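PDB 2W5V: alkaline phosphatase from Antarctic bacterium, which probably hydrolyses phosphate monoesters as a zinc- and magnesium-dependent alkaline phosphatase, passing through a phosphoserine intermediate. Local coordinates for residues D106-V111 with H144-G149; S132-T137 with E152-D157; F287-G292 with F345-G350. The protein carries 1 engineered substitution. All coordinates share one frame; numbering follows the deposited sequence.

Interaction 1 (D106-V111 with H144-G149)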
ATOM      1  N   ASP B 106      24.196 -11.553  -8.956  1.00 24.76           N
ATOM      2  CA  ASP B 106      25.017 -10.359  -8.858  1.00 27.56           C
ATOM      3  C   ASP B 106      26.385 -10.507  -9.520  1.00 29.19           C
ATOM      4  O   ASP B 106      26.960  -9.512  -9.965  1.00 29.94           O
ATOM      5  CB  ASP B 106      25.185  -9.936  -7.403  1.00 34.18           C
ATOM      6  CG  ASP B 106      25.751  -8.546  -7.277  1.00 40.98           C
ATOM      7  OD1 ASP B 106      25.008  -7.578  -7.545  1.00 32.52           O
ATOM      8  OD2 ASP B 106      26.944  -8.421  -6.925  1.00 47.30           O
ATOM      9  N   ASP B 107      26.900 -11.737  -9.580  1.00 25.68           N
ATOM     10  CA  ASP B 107      28.179 -12.022 -10.235  1.00 33.17           C
ATOM     11  C   ASP B 107      28.031 -12.393 -11.714  1.00 32.03           C
ATOM     12  O   ASP B 107      28.965 -12.900 -12.331  1.00 31.24           O
ATOM     13  CB  ASP B 107      28.931 -13.140  -9.500  1.00 40.88           C
ATOM     14  CG  ASP B 107      28.246 -14.497  -9.627  1.00 42.88           C
ATOM     15  OD1 ASP B 107      27.237 -14.599 -10.356  1.00 39.02           O
ATOM     16  OD2 ASP B 107      28.718 -15.467  -8.994  1.00 47.55           O
ATOM     17  N   SER B 108      26.846 -12.168 -12.266  1.00 29.71           N
ATOM     18  CA  SER B 108      26.598 -12.383 -13.692  1.00 31.19           C
ATOM     19  C   SER B 108      26.370 -13.841 -14.127  1.00 33.94           C
ATOM     20  O   SER B 108      26.117 -14.099 -15.301  1.00 33.84           O
ATOM     21  CB  SER B 108      27.710 -11.746 -14.533  1.00 39.87           C
ATOM     22  OG  SER B 108      27.528 -10.344 -14.606  1.00 47.94           O
ATOM     23  N   THR B 109      26.444 -14.786 -13.196  1.00 27.29           N
ATOM     24  CA  THR B 109      26.192 -16.187 -13.534  1.00 24.60           C
ATOM     25  C   THR B 109      24.696 -16.488 -13.589  1.00 27.67           C
ATOM     26  O   THR B 109      23.916 -15.934 -12.814  1.00 25.33           O
ATOM     27  CB  THR B 109      26.846 -17.147 -12.526  1.00 27.09           C
ATOM     28  OG1 THR B 109      26.341 -16.879 -11.214  1.00 27.38           O
ATOM     29  CG2 THR B 109      28.361 -16.979 -12.530  1.00 33.67           C
ATOM     30  N   ALA B 110      24.287 -17.372 -14.495  1.00 21.15           N
ATOM     31  CA  ALA B 110      22.869 -17.695 -14.599  1.00 23.48           C
ATOM     32  C   ALA B 110      22.371 -18.388 -13.334  1.00 26.59           C
ATOM     33  O   ALA B 110      23.107 -19.122 -12.664  1.00 23.25           O
ATOM     34  CB  ALA B 110      22.587 -18.548 -15.830  1.00 26.36           C
ATOM     35  N   VAL B 111      21.110 -18.147 -13.015  1.00 18.34           N
ATOM     36  CA  VAL B 111      20.483 -18.795 -11.882  1.00 22.03           C
ATOM     37  C   VAL B 111      19.195 -19.459 -12.376  1.00 26.12           C
ATOM     38  O   VAL B 111      18.550 -18.961 -13.303  1.00 24.67           O
ATOM     39  CB  VAL B 111      20.238 -17.783 -10.726  1.00 31.13           C
ATOM     40  CG1 VAL B 111      19.825 -16.437 -11.276  1.00 35.55           C
ATOM     41  CG2 VAL B 111      19.199 -18.297  -9.759  1.00 36.36           C
ATOM     42  N   HIS B 144      18.547 -15.697 -19.880  1.00 17.48           N
ATOM     43  CA  HIS B 144      19.630 -15.354 -18.967  1.00 23.71           C
ATOM     44  C   HIS B 144      20.634 -14.483 -19.705  1.00 25.06           C
ATOM     45  O   HIS B 144      21.360 -14.966 -20.567  1.00 25.68           O
ATOM     46  CB  HIS B 144      20.312 -16.626 -18.459  1.00 23.20           C
ATOM     47  CG  HIS B 144      19.371 -17.587 -17.806  1.00 27.54           C
ATOM     48  ND1 HIS B 144      18.957 -17.452 -16.497  1.00 24.84           N
ATOM     49  CD2 HIS B 144      18.751 -18.694 -18.280  1.00 30.40           C
ATOM     50  CE1 HIS B 144      18.135 -18.437 -16.192  1.00 26.87           C
ATOM     51  NE2 HIS B 144      17.989 -19.205 -17.258  1.00 24.87           N
ATOM     52  N   ALA B 145      20.659 -13.195 -19.381  1.00 19.18           N
ATOM     53  CA  ALA B 145      21.505 -12.245 -20.090  1.00 18.64           C
ATOM     54  C   ALA B 145      22.151 -11.277 -19.112  1.00 19.43           C
ATOM     55  O   ALA B 145      21.570 -10.942 -18.092  1.00 20.10           O
ATOM     56  CB  ALA B 145      20.700 -11.486 -21.142  1.00 21.85           C
ATOM     57  N   LEU B 146      23.358 -10.832 -19.438  1.00 19.44           N
ATOM     58  CA  LEU B 146      24.120  -9.953 -18.564  1.00 25.07           C
ATOM     59  C   LEU B 146      23.492  -8.582 -18.489  1.00 22.23           C
ATOM     60  O   LEU B 146      23.656  -7.871 -17.504  1.00 21.30           O
ATOM     61  CB  LEU B 146      25.553  -9.797 -19.082  1.00 25.79           C
ATOM     62  CG  LEU B 146      26.410 -11.047 -18.989  1.00 36.43           C
ATOM     63  CD1 LEU B 146      27.806 -10.744 -19.501  1.00 41.87           C
ATOM     64  CD2 LEU B 146      26.443 -11.503 -17.555  1.00 36.96           C
ATOM     65  N   ASN B 147      22.800  -8.198 -19.550  1.00 22.11           N
ATOM     66  CA  ASN B 147      22.211  -6.873 -19.608  1.00 21.03           C
ATOM     67  C   ASN B 147      20.904  -6.868 -20.384  1.00 18.12           C
ATOM     68  O   ASN B 147      20.816  -7.456 -21.461  1.00 18.03           O
ATOM     69  CB  ASN B 147      23.198  -5.882 -20.220  1.00 21.82           C
ATOM     70  CG  ASN B 147      22.751  -4.447 -20.045  1.00 28.03           C
ATOM     71  OD1 ASN B 147      21.754  -4.023 -20.625  1.00 23.28           O
ATOM     72  ND2 ASN B 147      23.485  -3.690 -19.232  1.00 30.37           N
ATOM     73  N   ARG B 148      19.895  -6.202 -19.827  1.00 16.28           N
ATOM     74  CA  ARG B 148      18.554  -6.192 -20.407  1.00 16.11           C
ATOM     75  C   ARG B 148      18.557  -5.619 -21.831  1.00 21.80           C
ATOM     76  O   ARG B 148      17.620  -5.837 -22.600  1.00 21.08           O
ATOM     77  CB  ARG B 148      17.636  -5.329 -19.536  1.00 15.42           C
ATOM     78  CG  ARG B 148      18.092  -3.876 -19.481  1.00 23.48           C
ATOM     79  CD  ARG B 148      17.163  -3.014 -18.651  1.00 27.97           C
ATOM     80  NE  ARG B 148      15.832  -2.932 -19.241  1.00 27.99           N
ATOM     81  CZ  ARG B 148      14.776  -2.422 -18.616  1.00 30.23           C
ATOM     82  NH1 ARG B 148      14.891  -1.959 -17.371  1.00 24.74           N
ATOM     83  NH2 ARG B 148      13.603  -2.387 -19.230  1.00 26.50           N
ATOM     84  N   GLY B 149      19.597  -4.862 -22.164  1.00 17.22           N
ATOM     85  CA  GLY B 149      19.718  -4.264 -23.483  1.00 22.16           C
ATOM     86  C   GLY B 149      20.031  -5.269 -24.586  1.00 24.24           C
ATOM     87  O   GLY B 149      19.891  -4.961 -25.772  1.00 27.24           O
TER

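Interaction 2 (S132-T137 with E152-D157). Engineered in segment 132-137: D135 (natural residue His). With MG (magnesium ion), chain I.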
ATOM      1  N   SER B 132       7.337  -5.550 -25.917  1.00 19.55           N
ATOM      2  CA  SER B 132       7.995  -6.605 -26.669  1.00 17.40           C
ATOM      3  C   SER B 132       8.142  -7.811 -25.749  1.00 16.35           C
ATOM      4  O   SER B 132       8.311  -7.664 -24.532  1.00 16.87           O
ATOM      5  CB  SER B 132       9.368  -6.139 -27.154  1.00 21.36           C
ATOM      6  OG  SER B 132      10.161  -7.239 -27.568  1.00 23.00           O
ATOM      7  N   ILE B 133       8.107  -9.011 -26.314  1.00 19.28           N
ATOM      8  CA  ILE B 133       8.308 -10.195 -25.489  1.00 20.77           C
ATOM      9  C   ILE B 133       9.751 -10.268 -24.971  1.00 20.98           C
ATOM     10  O   ILE B 133      10.068 -11.070 -24.087  1.00 19.36           O
ATOM     11  CB  ILE B 133       7.916 -11.489 -26.234  1.00 23.57           C
ATOM     12  CG1 ILE B 133       7.616 -12.606 -25.229  1.00 29.17           C
ATOM     13  CG2 ILE B 133       8.983 -11.892 -27.237  1.00 22.00           C
ATOM     14  CD1 ILE B 133       6.299 -12.397 -24.465  1.00 20.64           C
ATOM     15  N   THR B 134      10.615  -9.416 -25.514  1.00 16.12           N
ATOM     16  CA  THR B 134      12.034  -9.436 -25.156  1.00 19.81           C
ATOM     17  C   THR B 134      12.339  -8.369 -24.116  1.00 18.58           C
ATOM     18  O   THR B 134      13.497  -8.206 -23.709  1.00 17.23           O
ATOM     19  CB  THR B 134      12.935  -9.166 -26.370  1.00 24.86           C
ATOM     20  OG1 THR B 134      12.650  -7.862 -26.895  1.00 23.97           O
ATOM     21  CG2 THR B 134      12.712 -10.217 -27.456  1.00 23.67           C
ATOM     22  N   ASP B 135      11.311  -7.625 -23.708  1.00 18.72           N
ATOM     23  CA  ASP B 135      11.480  -6.588 -22.688  1.00 16.14           C
ATOM     24  C   ASP B 135      11.834  -7.206 -21.341  1.00 16.56           C
ATOM     25  O   ASP B 135      11.649  -8.405 -21.128  1.00 18.70           O
ATOM     26  CB  ASP B 135      10.230  -5.706 -22.568  1.00 22.40           C
ATOM     27  CG  ASP B 135      10.518  -4.378 -21.878  1.00 28.43           C
ATOM     28  OD1 ASP B 135      11.616  -3.824 -22.101  1.00 27.21           O
ATOM     29  OD2 ASP B 135       9.654  -3.892 -21.110  1.00 26.04           O
ATOM     30  N   ALA B 136      12.345  -6.384 -20.428  1.00 17.57           N
ATOM     31  CA  ALA B 136      12.956  -6.888 -19.202  1.00 15.59           C
ATOM     32  C   ALA B 136      12.066  -7.846 -18.401  1.00 19.27           C
ATOM     33  O   ALA B 136      12.542  -8.873 -17.913  1.00 17.20           O
ATOM     34  CB  ALA B 136      13.422  -5.720 -18.315  1.00 18.66           C
ATOM     35  N   THR B 137      10.785  -7.513 -18.252  1.00 13.93           N
ATOM     36  CA  THR B 137       9.905  -8.318 -17.405  1.00 15.87           C
ATOM     37  C   THR B 137       9.666  -9.750 -17.936  1.00 18.76           C
ATOM     38  O   THR B 137       9.957 -10.723 -17.228  1.00 20.17           O
ATOM     39  CB  THR B 137       8.562  -7.601 -17.117  1.00 19.09           C
ATOM     40  OG1 THR B 137       8.823  -6.245 -16.756  1.00 14.54           O
ATOM     41  CG2 THR B 137       7.829  -8.282 -15.968  1.00 12.85           C
ATOM     42  N   GLU B 152      18.309  -8.870 -28.787  1.00 19.61           N
ATOM     43  CA  GLU B 152      18.456  -9.899 -29.819  1.00 22.83           C
ATOM     44  C   GLU B 152      18.984 -11.207 -29.218  1.00 20.77           C
ATOM     45  O   GLU B 152      18.595 -12.295 -29.638  1.00 21.41           O
ATOM     46  CB  GLU B 152      19.331  -9.408 -30.970  1.00 24.44           C
ATOM     47  CG  GLU B 152      18.670  -8.280 -31.753  1.00 37.36           C
ATOM     48  CD  GLU B 152      19.457  -7.854 -32.979  1.00 46.20           C
ATOM     49  OE1 GLU B 152      20.488  -8.496 -33.294  1.00 51.16           O
ATOM     50  OE2 GLU B 152      19.031  -6.874 -33.627  1.00 43.73           O
ATOM     51  N   GLU B 153      19.857 -11.102 -28.224  1.00 26.24           N
ATOM     52  CA  GLU B 153      20.308 -12.291 -27.496  1.00 19.41           C
ATOM     53  C   GLU B 153      19.143 -12.934 -26.748  1.00 18.21           C
ATOM     54  O   GLU B 153      19.001 -14.158 -26.714  1.00 19.10           O
ATOM     55  CB  GLU B 153      21.420 -11.924 -26.510  1.00 19.62           C
ATOM     56  CG  GLU B 153      21.928 -13.098 -25.671  1.00 24.87           C
ATOM     57  CD  GLU B 153      23.053 -12.703 -24.714  1.00 36.78           C
ATOM     58  OE1 GLU B 153      24.009 -12.027 -25.154  1.00 48.34           O
ATOM     59  OE2 GLU B 153      22.993 -13.086 -23.525  1.00 36.73           O
ATOM     60  N   ILE B 154      18.319 -12.100 -26.123  1.00 17.33           N
ATOM     61  CA  ILE B 154      17.157 -12.579 -25.392  1.00 15.67           C
ATOM     62  C   ILE B 154      16.186 -13.314 -26.314  1.00 19.83           C
ATOM     63  O   ILE B 154      15.662 -14.374 -25.961  1.00 20.30           O
ATOM     64  CB  ILE B 154      16.456 -11.417 -24.651  1.00 15.29           C
ATOM     65  CG1 ILE B 154      17.280 -11.048 -23.416  1.00 17.65           C
ATOM     66  CG2 ILE B 154      15.034 -11.806 -24.254  1.00 18.75           C
ATOM     67  CD1 ILE B 154      16.953  -9.700 -22.822  1.00 19.40           C
ATOM     68  N   ALA B 155      15.957 -12.761 -27.500  1.00 17.68           N
ATOM     69  CA  ALA B 155      15.114 -13.429 -28.485  1.00 19.59           C
ATOM     70  C   ALA B 155      15.664 -14.815 -28.832  1.00 24.47           C
ATOM     71  O   ALA B 155      14.919 -15.796 -28.883  1.00 22.00           O
ATOM     72  CB  ALA B 155      14.990 -12.582 -29.737  1.00 22.64           C
ATOM     73  N   MET B 156      16.966 -14.899 -29.076  1.00 22.65           N
ATOM     74  CA  MET B 156      17.585 -16.193 -29.336  1.00 19.67           C
ATOM     75  C   MET B 156      17.424 -17.139 -28.140  1.00 21.59           C
ATOM     76  O   MET B 156      17.242 -18.341 -28.329  1.00 23.59           O
ATOM     77  CB  MET B 156      19.069 -16.035 -29.681  1.00 18.12           C
ATOM     78  CG  MET B 156      19.748 -17.350 -30.021  1.00 24.39           C
ATOM     79  SD  MET B 156      19.244 -17.960 -31.646  1.00 36.86           S
ATOM     80  CE  MET B 156      19.910 -16.674 -32.700  1.00 46.89           C
ATOM     81  N   ASP B 157      17.502 -16.602 -26.920  1.00 23.31           N
ATOM     82  CA  ASP B 157      17.293 -17.406 -25.710  1.00 21.77           C
ATOM     83  C   ASP B 157      15.898 -18.039 -25.679  1.00 25.63           C
ATOM     84  O   ASP B 157      15.717 -19.141 -25.151  1.00 22.46           O
ATOM     85  CB  ASP B 157      17.491 -16.561 -24.445  1.00 19.93           C
ATOM     86  CG  ASP B 157      18.954 -16.229 -24.174  1.00 32.73           C
ATOM     87  OD1 ASP B 157      19.852 -16.873 -24.769  1.00 29.21           O
ATOM     88  OD2 ASP B 157      19.205 -15.322 -23.350  1.00 29.05           O
TER
HETATM   89 MG    MG I1378       8.081  -4.439 -17.761  1.00 18.17          MG
HETATM   90  O   HOH W   1       8.322  -5.595 -19.721  1.00 16.99           O
HETATM   91  O   HOH W   2      10.152  -3.555 -18.257  1.00 20.67           O
HETATM   92  O   HOH W   3       7.194  -2.650 -18.677  1.00 17.09           O

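Interaction 3 (F287-G292 with F345-G350)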
ATOM      1  N   PHE B 287     -11.286 -17.509 -13.677  1.00 23.37           N
ATOM      2  CA  PHE B 287     -10.843 -18.887 -13.858  1.00 24.12           C
ATOM      3  C   PHE B 287     -10.542 -19.569 -12.529  1.00 24.91           C
ATOM      4  O   PHE B 287     -10.947 -20.706 -12.311  1.00 25.23           O
ATOM      5  CB  PHE B 287      -9.605 -18.980 -14.743  1.00 22.26           C
ATOM      6  CG  PHE B 287      -9.069 -20.378 -14.852  1.00 21.71           C
ATOM      7  CD1 PHE B 287      -9.718 -21.317 -15.636  1.00 24.18           C
ATOM      8  CD2 PHE B 287      -7.932 -20.761 -14.159  1.00 24.63           C
ATOM      9  CE1 PHE B 287      -9.237 -22.616 -15.737  1.00 28.02           C
ATOM     10  CE2 PHE B 287      -7.447 -22.057 -14.260  1.00 20.77           C
ATOM     11  CZ  PHE B 287      -8.101 -22.981 -15.045  1.00 27.97           C
ATOM     12  N   ALA B 288      -9.817 -18.875 -11.655  1.00 21.02           N
ATOM     13  CA  ALA B 288      -9.398 -19.447 -10.378  1.00 24.96           C
ATOM     14  C   ALA B 288     -10.572 -19.847  -9.500  1.00 26.88           C
ATOM     15  O   ALA B 288     -10.515 -20.855  -8.801  1.00 22.29           O
ATOM     16  CB  ALA B 288      -8.499 -18.475  -9.635  1.00 16.37           C
ATOM     17  N   LYS B 289     -11.633 -19.047  -9.523  1.00 26.45           N
ATOM     18  CA  LYS B 289     -12.800 -19.335  -8.690  1.00 26.04           C
ATOM     19  C   LYS B 289     -13.573 -20.540  -9.221  1.00 29.69           C
ATOM     20  O   LYS B 289     -14.068 -21.366  -8.449  1.00 29.83           O
ATOM     21  CB  LYS B 289     -13.684 -18.093  -8.566  1.00 23.66           C
ATOM     22  CG  LYS B 289     -13.043 -17.030  -7.667  1.00 31.21           C
ATOM     23  CD  LYS B 289     -13.993 -15.898  -7.270  1.00 33.66           C
ATOM     24  CE  LYS B 289     -13.369 -15.056  -6.152  1.00 36.49           C
ATOM     25  NZ  LYS B 289     -14.223 -13.907  -5.712  1.00 40.82           N
ATOM     26  N   LYS B 290     -13.651 -20.649 -10.543  1.00 26.49           N
ATOM     27  CA  LYS B 290     -14.259 -21.805 -11.190  1.00 31.55           C
ATOM     28  C   LYS B 290     -13.411 -23.067 -10.972  1.00 31.21           C
ATOM     29  O   LYS B 290     -13.934 -24.124 -10.634  1.00 29.78           O
ATOM     30  CB  LYS B 290     -14.408 -21.552 -12.694  1.00 36.38           C
ATOM     31  CG  LYS B 290     -15.379 -22.484 -13.387  1.00 49.05           C
ATOM     32  CD  LYS B 290     -14.758 -23.102 -14.634  1.00 62.14           C
ATOM     33  CE  LYS B 290     -14.023 -22.071 -15.477  1.00 68.71           C
ATOM     34  NZ  LYS B 290     -13.346 -22.700 -16.649  1.00 71.46           N
ATOM     35  N   ASP B 291     -12.098 -22.933 -11.163  1.00 30.10           N
ATOM     36  CA  ASP B 291     -11.152 -24.049 -11.087  1.00 31.61           C
ATOM     37  C   ASP B 291     -10.955 -24.590  -9.664  1.00 32.35           C
ATOM     38  O   ASP B 291     -10.973 -25.806  -9.443  1.00 27.89           O
ATOM     39  CB  ASP B 291      -9.797 -23.618 -11.672  1.00 27.80           C
ATOM     40  CG  ASP B 291      -8.758 -24.731 -11.650  1.00 33.76           C
ATOM     41  OD1 ASP B 291      -8.889 -25.702 -12.429  1.00 32.53           O
ATOM     42  OD2 ASP B 291      -7.787 -24.617 -10.872  1.00 33.41           O
ATOM     43  N   GLY B 292     -10.740 -23.684  -8.716  1.00 30.22           N
ATOM     44  CA  GLY B 292     -10.556 -24.050  -7.322  1.00 34.54           C
ATOM     45  C   GLY B 292      -9.175 -24.571  -6.946  1.00 31.57           C
ATOM     46  O   GLY B 292      -8.899 -24.799  -5.767  1.00 29.33           O
ATOM     47  N   PHE B 345      -1.060  -8.998  -3.860  1.00 13.43           N
ATOM     48  CA  PHE B 345      -2.392  -9.556  -3.660  1.00 14.46           C
ATOM     49  C   PHE B 345      -2.364 -11.031  -4.043  1.00 15.98           C
ATOM     50  O   PHE B 345      -1.771 -11.399  -5.059  1.00 17.23           O
ATOM     51  CB  PHE B 345      -3.425  -8.833  -4.532  1.00 15.01           C
ATOM     52  CG  PHE B 345      -3.467  -7.338  -4.335  1.00 16.17           C
ATOM     53  CD1 PHE B 345      -4.345  -6.765  -3.419  1.00 16.51           C
ATOM     54  CD2 PHE B 345      -2.649  -6.504  -5.080  1.00 16.07           C
ATOM     55  CE1 PHE B 345      -4.390  -5.387  -3.232  1.00 15.34           C
ATOM     56  CE2 PHE B 345      -2.693  -5.121  -4.910  1.00 14.42           C
ATOM     57  CZ  PHE B 345      -3.575  -4.559  -3.979  1.00 11.80           C
ATOM     58  N   ALA B 346      -3.006 -11.880  -3.246  1.00 13.31           N
ATOM     59  CA  ALA B 346      -3.051 -13.305  -3.576  1.00 13.68           C
ATOM     60  C   ALA B 346      -4.412 -13.930  -3.289  1.00 11.06           C
ATOM     61  O   ALA B 346      -5.013 -13.683  -2.251  1.00 18.49           O
ATOM     62  CB  ALA B 346      -1.948 -14.066  -2.839  1.00 11.61           C
ATOM     63  N   TYR B 347      -4.875 -14.756  -4.217  1.00 11.06           N
ATOM     64  CA  TYR B 347      -6.144 -15.450  -4.077  1.00 15.62           C
ATOM     65  C   TYR B 347      -5.950 -16.922  -4.413  1.00 20.70           C
ATOM     66  O   TYR B 347      -5.277 -17.246  -5.388  1.00 20.57           O
ATOM     67  CB  TYR B 347      -7.188 -14.878  -5.038  1.00 17.87           C
ATOM     68  CG  TYR B 347      -8.471 -15.676  -4.987  1.00 22.89           C
ATOM     69  CD1 TYR B 347      -9.474 -15.344  -4.090  1.00 25.87           C
ATOM     70  CD2 TYR B 347      -8.654 -16.791  -5.798  1.00 24.37           C
ATOM     71  CE1 TYR B 347     -10.637 -16.086  -4.018  1.00 32.35           C
ATOM     72  CE2 TYR B 347      -9.815 -17.541  -5.731  1.00 31.27           C
ATOM     73  CZ  TYR B 347     -10.803 -17.184  -4.840  1.00 37.73           C
ATOM     74  OH  TYR B 347     -11.964 -17.922  -4.766  1.00 48.16           O
ATOM     75  N   GLY B 348      -6.564 -17.807  -3.634  1.00 20.56           N
ATOM     76  CA  GLY B 348      -6.555 -19.223  -3.955  1.00 18.78           C
ATOM     77  C   GLY B 348      -5.723 -20.036  -2.980  1.00 17.41           C
ATOM     78  O   GLY B 348      -5.243 -19.508  -1.978  1.00 20.55           O
ATOM     79  N   PRO B 349      -5.559 -21.336  -3.261  1.00 17.97           N
ATOM     80  CA  PRO B 349      -4.796 -22.245  -2.398  1.00 18.55           C
ATOM     81  C   PRO B 349      -3.383 -21.733  -2.178  1.00 21.44           C
ATOM     82  O   PRO B 349      -2.679 -21.477  -3.152  1.00 21.31           O
ATOM     83  CB  PRO B 349      -4.747 -23.544  -3.208  1.00 18.61           C
ATOM     84  CG  PRO B 349      -5.906 -23.484  -4.115  1.00 23.37           C
ATOM     85  CD  PRO B 349      -6.150 -22.028  -4.419  1.00 20.50           C
ATOM     86  N   GLY B 350      -2.982 -21.579  -0.920  1.00 23.05           N
ATOM     87  CA  GLY B 350      -1.653 -21.097  -0.589  1.00 18.38           C
ATOM     88  C   GLY B 350      -1.527 -19.582  -0.512  1.00 20.04           C
ATOM     89  O   GLY B 350      -0.459 -19.055  -0.185  1.00 20.75           O
TER

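Interaction 1 (D106-V111 with H144-G149)
Beside S108 and A110, which reach across to L146 and H144, the 106-111 loop is folded round one carboxylate oxygen, D107 OD1. It accepts from T109 N at 3.0 Å and from T109 OG1 at 2.6 Å. The amide comes in from above the carboxylate plane, whereas the hydroxyl uses the syn lone pair, and the backbone bond closes an Asx turn. Residues 108-111 run nearly antiparallel to 144-146, their directions 165° apart.

The contact has two separate points. At one, H144 holds CG beside its backbone N and opposite the carbonyl carbon (chi1 -56°), which carries the imidazole to A110 and V111. A110 CB lies obliquely to the ring, 3.9 Å from H144 ND1, and H144 CE1 comes within 3.0 Å of V111 O. ND1 is bonded to G103 O and NE2 to E116 OE2 of helix 114-120, which fixes the ring's rotation. At the other point, L146 CD2 presses against S108 CB at 3.3 Å, tighter than ordinary van der Waals contact, with S108 OG equally near.

H144, with E153 and D157, has been seen binding a second magnesium in this protein, an ion not bound to this chain here. The 106-111 loop leads into helix 114-120, and the 144-149 loop into helix 151-158, where A145 packs on E153 and I154.

Interaction 2 (S132-T137 with E152-D157)
The turn that delivers T137 to the magnesium site of this alkaline phosphatase is backed by helix 151-158, and T134 meets I154 and A155 there. S132 to D135 form a type I beta turn, closed by D135 N to S132 O, and D135 then occupies the N-cap position of helix 136-139.

The packing itself is apolar and buried. I154 lays its CG2 branch alongside T134, 4.0 Å from T134 CB, while its other branch ends with CD1 at 3.9 Å from the carbonyl oxygen T134 O. T134 CG2 touches the methyl A155 CB, also at 4.0 Å. With T134 OG1 set between the backbone N and the carbonyl carbon (chi1 61°), the hydroxyl accepts from S132 OG at 2.7 Å and also bonds to E151, at the start of the same helix. F174 and Y173 of helix 172-175 pack against A155 and T134, adding to the cover.

On the far end of the turn, T137 OG1 binds the magnesium at 2.2 Å. Three waters, D43 and E254 bring the ligands to six. D135, an engineered replacement of the natural histidine, points away from the helix and reaches the ion indirectly, through water bound to the metal: D135 OD2 lies 3.7 Å from the magnesium, too far for a direct bond, and accepts a 2.6 Å hydrogen bond from water 1, itself a ligand of the metal.

Interaction 3 (F287-G292 with F345-G350)
The last turn of helix 267-291 lies over the end of strand 342-347, nearest at A288 and G348, whose CA atoms are 7.0 Å apart. G292 N still bonds back to A288 O, but G292 itself leaves the helix with a positive phi of 79°, and its carbonyl oxygen comes to 3.7 Å from P349 CG.

Y347 carries most of the contact. With CG anti to its own backbone N (chi1 175°), the side chain rises from the strand and drives its ring against the helix. A288 CB touches the ring obliquely, 4.2 Å from Y347 CD2. The extended side chain of K289 crosses the phenol at about a right angle, bringing its methylene groups obliquely against the hydroxyl end of the ring. K289 CG is 3.2 Å from Y347 OH, and K289 CE is 3.6 Å from Y347 CZ. K289 NZ continues past the ring to hydrogen-bond Q65 OE1, leaving the aliphatic chain to touch the phenol. F66 touches Y347 as well.

The strand is held by backbone bonds of Y347 to V296, and A288 packs on V296 and T294 of that neighbouring strand, which follows the helix after a short turn. This is the helix-on-sheet layering of the alpha/beta/alpha sandwich of alkaline phosphatases, here at the C-terminal end of one of its long covering helices.

In the fold
From the N terminus, the chain first passes 106-111, then builds strand 124-129 and the turn at 132-137 before returning in 144-149 and closing interaction 1. Interaction 2 opens inside that loop and closes beyond it, at helix 151-158, so the two cross along the sequence. They also touch in space, where R148 packs on A136. Together they tie surface loops and helix 151-158 to the edge of the magnesium site. Interaction 3 follows in series, on the opposite side of the chain's centre from interaction 2, their nearest atoms about 15 Å apart. It closes a 52-residue loop, with strands but no helix, between helix 267-291 and strand 342-347 of the central sheet.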